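Local structure of superantigen-like protein SSL8 (Staphylococcus aureus, 3R2T) at residues S181-L193 with I209-L223. The protein is a secreted superantigen-like protein of the staphylococcal/streptococcal toxin family whose precise function is not established, though a role in host immune interference is likely. Residues are numbered along the deposited sequence; the frame is centred on the assembly and turned at random.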
loop_
_atom_site.group_PDB
_atom_site.type_symbol
_atom_site.label_atom_id
_atom_site.label_comp_id
_atom_site.label_asym_id
_atom_site.label_seq_id
_atom_site.Cartn_x
_atom_site.Cartn_y
_atom_site.Cartn_z
ATOM N N SER A 181 9.681 -17.987 -5.595
ATOM C CA SER A 181 9.032 -16.827 -6.204
ATOM C C SER A 181 10.064 -16.032 -6.982
ATOM O O SER A 181 11.235 -16.038 -6.649
ATOM C CB SER A 181 8.384 -15.927 -5.131
ATOM O OG SER A 181 9.368 -15.315 -4.277
ATOM N N LEU A 182 9.612 -15.350 -8.032
ATOM C CA LEU A 182 10.467 -14.512 -8.824
ATOM C C LEU A 182 10.954 -13.359 -7.937
ATOM O O LEU A 182 12.034 -12.846 -8.126
ATOM C CB LEU A 182 9.676 -13.964 -9.987
ATOM C CG LEU A 182 10.376 -13.130 -11.043
ATOM C CD1 LEU A 182 11.453 -13.983 -11.768
ATOM C CD2 LEU A 182 9.317 -12.572 -12.034
ATOM N N LYS A 183 10.120 -12.972 -6.976
ATOM C CA LYS A 183 10.442 -11.939 -6.020
ATOM C C LYS A 183 11.734 -12.287 -5.297
ATOM O O LYS A 183 12.661 -11.448 -5.212
ATOM C CB LYS A 183 9.293 -11.808 -5.015
ATOM C CG LYS A 183 9.533 -10.847 -3.871
ATOM C CD LYS A 183 8.458 -10.998 -2.823
ATOM C CE LYS A 183 8.627 -9.977 -1.713
ATOM N NZ LYS A 183 8.378 -8.618 -2.265
ATOM N N GLU A 184 11.807 -13.521 -4.783
ATOM C CA GLU A 184 13.003 -13.967 -4.032
ATOM C C GLU A 184 14.256 -14.012 -4.919
ATOM O O GLU A 184 15.313 -13.539 -4.520
ATOM C CB GLU A 184 12.754 -15.310 -3.296
ATOM C CG GLU A 184 14.005 -15.922 -2.678
ATOM C CD GLU A 184 13.748 -17.083 -1.706
ATOM O OE1 GLU A 184 12.576 -17.512 -1.498
ATOM O OE2 GLU A 184 14.753 -17.567 -1.136
ATOM N N LEU A 185 14.122 -14.561 -6.123
ATOM C CA LEU A 185 15.259 -14.637 -7.049
ATOM C C LEU A 185 15.727 -13.240 -7.412
ATOM O O LEU A 185 16.900 -12.954 -7.360
ATOM C CB LEU A 185 14.872 -15.379 -8.314
ATOM C CG LEU A 185 14.538 -16.851 -8.141
ATOM C CD1 LEU A 185 14.180 -17.469 -9.483
ATOM C CD2 LEU A 185 15.701 -17.597 -7.524
ATOM N N ASP A 186 14.783 -12.375 -7.770
ATOM C CA ASP A 186 15.071 -10.987 -8.124
ATOM C C ASP A 186 15.841 -10.241 -7.046
ATOM O O ASP A 186 16.827 -9.566 -7.335
ATOM C CB ASP A 186 13.760 -10.243 -8.347
ATOM C CG ASP A 186 13.963 -8.723 -8.555
ATOM O OD1 ASP A 186 13.454 -7.950 -7.718
ATOM O OD2 ASP A 186 14.648 -8.305 -9.516
ATOM N N PHE A 187 15.369 -10.358 -5.801
ATOM C CA PHE A 187 15.960 -9.663 -4.678
ATOM C C PHE A 187 17.349 -10.195 -4.338
ATOM O O PHE A 187 18.295 -9.410 -4.126
ATOM C CB PHE A 187 15.062 -9.757 -3.430
ATOM C CG PHE A 187 15.511 -8.853 -2.291
ATOM C CD1 PHE A 187 16.466 -9.279 -1.379
ATOM C CD2 PHE A 187 14.995 -7.568 -2.168
ATOM C CE1 PHE A 187 16.893 -8.451 -0.366
ATOM C CE2 PHE A 187 15.415 -6.724 -1.156
ATOM C CZ PHE A 187 16.362 -7.157 -0.247
ATOM N N LYS A 188 17.478 -11.519 -4.279
ATOM C CA LYS A 188 18.770 -12.139 -3.940
ATOM C C LYS A 188 19.800 -11.900 -5.027
ATOM O O LYS A 188 20.979 -11.708 -4.751
ATOM C CB LYS A 188 18.609 -13.653 -3.711
ATOM C CG LYS A 188 18.022 -14.073 -2.345
ATOM C CD LYS A 188 17.802 -15.597 -2.338
ATOM C CE LYS A 188 17.794 -16.180 -0.918
ATOM N NZ LYS A 188 16.847 -15.542 0.016
ATOM N N ILE A 189 19.370 -11.938 -6.280
ATOM C CA ILE A 189 20.316 -11.706 -7.332
ATOM C C ILE A 189 20.787 -10.252 -7.237
ATOM O O ILE A 189 21.971 -10.013 -7.188
ATOM C CB ILE A 189 19.781 -12.074 -8.688
ATOM C CG1 ILE A 189 19.635 -13.584 -8.781
ATOM C CG2 ILE A 189 20.741 -11.622 -9.769
ATOM C CD1 ILE A 189 18.851 -14.060 -10.029
ATOM N N ARG A 190 19.884 -9.285 -7.134
ATOM C CA ARG A 190 20.337 -7.873 -7.055
ATOM C C ARG A 190 21.197 -7.580 -5.842
ATOM O O ARG A 190 22.126 -6.772 -5.924
ATOM C CB ARG A 190 19.179 -6.873 -7.094
ATOM C CG ARG A 190 18.330 -7.015 -8.354
ATOM C CD ARG A 190 17.492 -5.806 -8.602
ATOM N NE ARG A 190 16.273 -6.116 -9.344
ATOM C CZ ARG A 190 15.552 -5.216 -9.997
ATOM N NH1 ARG A 190 14.429 -5.575 -10.627
ATOM N NH2 ARG A 190 15.953 -3.955 -10.038
ATOM N N LYS A 191 20.861 -8.210 -4.714
ATOM C CA LYS A 191 21.625 -8.071 -3.476
ATOM C C LYS A 191 23.071 -8.462 -3.761
ATOM O O LYS A 191 24.011 -7.778 -3.370
ATOM C CB LYS A 191 21.026 -8.997 -2.408
ATOM C CG LYS A 191 21.803 -9.123 -1.076
ATOM C CD LYS A 191 21.004 -10.025 -0.111
ATOM C CE LYS A 191 21.686 -10.257 1.242
ATOM N NZ LYS A 191 22.892 -11.123 1.166
ATOM N N LEU A 192 23.231 -9.571 -4.473
ATOM C CA LEU A 192 24.547 -10.070 -4.816
ATOM C C LEU A 192 25.250 -9.111 -5.774
ATOM O O LEU A 192 26.437 -8.859 -5.624
ATOM C CB LEU A 192 24.440 -11.462 -5.397
ATOM C CG LEU A 192 25.735 -12.202 -5.707
ATOM C CD1 LEU A 192 25.456 -13.697 -5.725
ATOM C CD2 LEU A 192 26.362 -11.704 -6.993
ATOM N N LEU A 193 24.510 -8.549 -6.725
ATOM C CA LEU A 193 25.097 -7.621 -7.704
ATOM C C LEU A 193 25.544 -6.327 -7.052
ATOM O O LEU A 193 26.540 -5.723 -7.464
ATOM C CB LEU A 193 24.095 -7.315 -8.810
ATOM C CG LEU A 193 23.681 -8.530 -9.639
ATOM C CD1 LEU A 193 22.575 -8.151 -10.616
ATOM C CD2 LEU A 193 24.895 -9.128 -10.336
ATOM N N ILE A 209 18.348 -9.288 -15.849
ATOM C CA ILE A 209 18.553 -10.604 -15.301
ATOM C C ILE A 209 17.681 -11.478 -16.167
ATOM O O ILE A 209 16.510 -11.152 -16.376
ATOM C CB ILE A 209 18.038 -10.735 -13.853
ATOM C CG1 ILE A 209 18.652 -9.680 -12.941
ATOM C CG2 ILE A 209 18.269 -12.181 -13.307
ATOM C CD1 ILE A 209 17.981 -9.637 -11.572
ATOM N N VAL A 210 18.241 -12.577 -16.670
ATOM C CA VAL A 210 17.490 -13.514 -17.496
ATOM C C VAL A 210 17.574 -14.896 -16.872
ATOM O O VAL A 210 18.669 -15.439 -16.689
ATOM C CB VAL A 210 18.052 -13.605 -18.924
ATOM C CG1 VAL A 210 17.318 -14.693 -19.737
ATOM C CG2 VAL A 210 17.944 -12.284 -19.614
ATOM N N ILE A 211 16.417 -15.466 -16.554
ATOM C CA ILE A 211 16.346 -16.802 -15.975
ATOM C C ILE A 211 15.937 -17.734 -17.112
ATOM O O ILE A 211 14.853 -17.598 -17.667
ATOM C CB ILE A 211 15.331 -16.848 -14.817
ATOM C CG1 ILE A 211 15.754 -15.867 -13.705
ATOM C CG2 ILE A 211 15.198 -18.273 -14.247
ATOM C CD1 ILE A 211 14.672 -15.584 -12.661
ATOM N N ASN A 212 16.815 -18.657 -17.482
ATOM C CA ASN A 212 16.531 -19.591 -18.561
ATOM C C ASN A 212 16.069 -20.928 -18.000
ATOM O O ASN A 212 16.714 -21.462 -17.109
ATOM C CB ASN A 212 17.780 -19.765 -19.442
ATOM C CG ASN A 212 18.086 -18.530 -20.266
ATOM O OD1 ASN A 212 17.244 -18.071 -21.030
ATOM N ND2 ASN A 212 19.302 -18.002 -20.137
ATOM N N MET A 213 14.954 -21.444 -18.522
ATOM C CA MET A 213 14.357 -22.710 -18.079
ATOM C C MET A 213 14.732 -23.849 -19.028
ATOM O O MET A 213 15.109 -23.608 -20.158
ATOM C CB MET A 213 12.839 -22.570 -18.045
ATOM C CG MET A 213 12.328 -21.321 -17.293
ATOM S SD MET A 213 12.883 -21.256 -15.582
ATOM C CE MET A 213 12.050 -22.741 -14.966
ATOM N N LYS A 214 14.631 -25.086 -18.562
ATOM C CA LYS A 214 14.980 -26.238 -19.387
ATOM C C LYS A 214 14.096 -26.365 -20.612
ATOM O O LYS A 214 14.555 -26.835 -21.613
ATOM C CB LYS A 214 15.008 -27.542 -18.576
ATOM C CG LYS A 214 16.135 -27.555 -17.543
ATOM C CD LYS A 214 16.176 -28.834 -16.738
ATOM C CE LYS A 214 17.277 -28.780 -15.681
ATOM N NZ LYS A 214 17.180 -29.962 -14.747
ATOM N N ASP A 215 12.847 -25.919 -20.540
ATOM C CA ASP A 215 11.949 -25.956 -21.704
ATOM C C ASP A 215 12.152 -24.737 -22.652
ATOM O O ASP A 215 11.353 -24.524 -23.554
ATOM C CB ASP A 215 10.483 -26.024 -21.259
ATOM C CG ASP A 215 10.001 -24.734 -20.598
ATOM O OD1 ASP A 215 10.714 -23.709 -20.629
ATOM O OD2 ASP A 215 8.881 -24.743 -20.050
ATOM N N GLU A 216 13.183 -23.926 -22.391
ATOM C CA GLU A 216 13.560 -22.774 -23.224
ATOM C C GLU A 216 12.826 -21.436 -23.027
ATOM O O GLU A 216 13.217 -20.414 -23.603
ATOM C CB GLU A 216 13.664 -23.167 -24.699
ATOM C CG GLU A 216 14.857 -24.096 -24.957
ATOM C CD GLU A 216 14.972 -24.516 -26.407
ATOM O OE1 GLU A 216 13.956 -24.953 -26.993
ATOM O OE2 GLU A 216 16.092 -24.437 -26.949
ATOM N N ASN A 217 11.785 -21.439 -22.212
ATOM C CA ASN A 217 11.116 -20.210 -21.860
ATOM C C ASN A 217 12.059 -19.410 -20.991
ATOM O O ASN A 217 12.944 -19.978 -20.347
ATOM C CB ASN A 217 9.878 -20.521 -21.017
ATOM C CG ASN A 217 8.724 -20.987 -21.843
ATOM O OD1 ASN A 217 8.037 -20.176 -22.449
ATOM N ND2 ASN A 217 8.486 -22.298 -21.869
ATOM N N LYS A 218 11.879 -18.100 -20.961
ATOM C CA LYS A 218 12.675 -17.275 -20.073
ATOM C C LYS A 218 11.871 -16.255 -19.302
ATOM O O LYS A 218 10.750 -15.889 -19.674
ATOM C CB LYS A 218 13.839 -16.605 -20.806
ATOM C CG LYS A 218 13.530 -15.668 -21.947
ATOM C CD LYS A 218 13.084 -14.272 -21.562
ATOM C CE LYS A 218 13.035 -13.410 -22.806
ATOM N NZ LYS A 218 12.541 -12.024 -22.577
ATOM N N TYR A 219 12.433 -15.857 -18.177
ATOM C CA TYR A 219 11.879 -14.792 -17.372
ATOM C C TYR A 219 12.926 -13.711 -17.485
ATOM O O TYR A 219 14.123 -14.002 -17.342
ATOM C CB TYR A 219 11.701 -15.201 -15.902
ATOM C CG TYR A 219 10.613 -16.237 -15.656
ATOM C CD1 TYR A 219 9.328 -15.848 -15.298
ATOM C CD2 TYR A 219 10.873 -17.600 -15.783
ATOM C CE1 TYR A 219 8.322 -16.788 -15.056
ATOM C CE2 TYR A 219 9.865 -18.559 -15.566
ATOM C CZ TYR A 219 8.602 -18.145 -15.194
ATOM O OH TYR A 219 7.608 -19.070 -14.958
ATOM N N GLU A 220 12.521 -12.485 -17.781
ATOM C CA GLU A 220 13.486 -11.385 -17.871
ATOM C C GLU A 220 13.074 -10.225 -16.957
ATOM O O GLU A 220 11.900 -9.873 -16.894
ATOM C CB GLU A 220 13.644 -10.900 -19.310
ATOM C CG GLU A 220 14.689 -9.792 -19.447
ATOM C CD GLU A 220 15.013 -9.435 -20.882
ATOM O OE1 GLU A 220 15.178 -10.346 -21.724
ATOM O OE2 GLU A 220 15.150 -8.229 -21.159
ATOM N N ILE A 221 14.055 -9.641 -16.268
ATOM C CA ILE A 221 13.831 -8.531 -15.359
ATOM C C ILE A 221 14.774 -7.368 -15.683
ATOM O O ILE A 221 15.960 -7.555 -15.809
ATOM C CB ILE A 221 14.092 -8.945 -13.888
ATOM C CG1 ILE A 221 13.207 -10.147 -13.497
ATOM C CG2 ILE A 221 13.811 -7.736 -12.920
ATOM C CD1 ILE A 221 13.677 -10.867 -12.216
ATOM N N ASP A 222 14.221 -6.171 -15.792
ATOM C CA ASP A 222 14.996 -4.988 -16.085
ATOM C C ASP A 222 15.538 -4.424 -14.773
ATOM O O ASP A 222 14.789 -4.194 -13.822
ATOM C CB ASP A 222 14.080 -3.999 -16.776
ATOM C CG ASP A 222 14.783 -2.742 -17.253
ATOM O OD1 ASP A 222 15.973 -2.483 -16.950
ATOM O OD2 ASP A 222 14.096 -2.002 -17.962
ATOM N N LEU A 223 16.844 -4.214 -14.714
ATOM C CA LEU A 223 17.484 -3.677 -13.512
ATOM C C LEU A 223 17.303 -2.164 -13.313
ATOM O O LEU A 223 17.707 -1.642 -12.266
ATOM C CB LEU A 223 18.987 -3.974 -13.538
ATOM C CG LEU A 223 19.422 -5.435 -13.454
ATOM C CD1 LEU A 223 20.931 -5.533 -13.606
ATOM C CD2 LEU A 223 18.949 -6.077 -12.125
HETATM O O HOH W 1 12.311 -4.557 -12.730
#
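Leu182 holds its CG trans to the main-chain nitrogen (chi1 -175°), which carries CD1 onto Ile211 and Ile221, whose own CG1 branches stand anti to their carbonyl carbons and point CD1 at the helix. The contact seats helix 182-193 on the edge hairpin of the beta-grasp domain's mixed sheet, crossing strand 218-222 at -51°. Ile211 CD1 is shared by two leucines, lying 3.7 Å from Leu182 CD1 and equally near Leu185 CD1, while Tyr219 offers its CB rather than its ring to Leu182. A turn further along, Ile189 and Ile209 lie alongside each other, running opposite ways, each with a methyl against the other: Ile189 CD1 rests 3.8 Å from Ile209 CG2. Ile244 and Val246 of the adjoining strand 241-248 continue the layer against Ile189, and Ile236 of strand 235-237 closes it near Leu182 and Leu185.

Along one flank runs a buried charged pair. Arg190 grips Asp186 side-on, NE and NH1 both converging on the syn side of OD2, with NE at 2.7 Å; Asp186 OD1 is taken by Tyr67 OH from helix 57-68. Fixed in this way, the guanidinium has Leu223 CD2 over one face, near its rim, and NH1 pressed to 3.2 Å from Ile221 CG2, a tight polar-apolar approach. Its NH2 bonds outside the hairpin to Tyr200 OH and Asp225 O, so the buried cation is held from several directions, and the nearby carboxylate probably offsets its charge. At the guanidinium edge a water accepts from Arg190 NH1 and lies 2.7 Å from Asp222 O, to which it can donate.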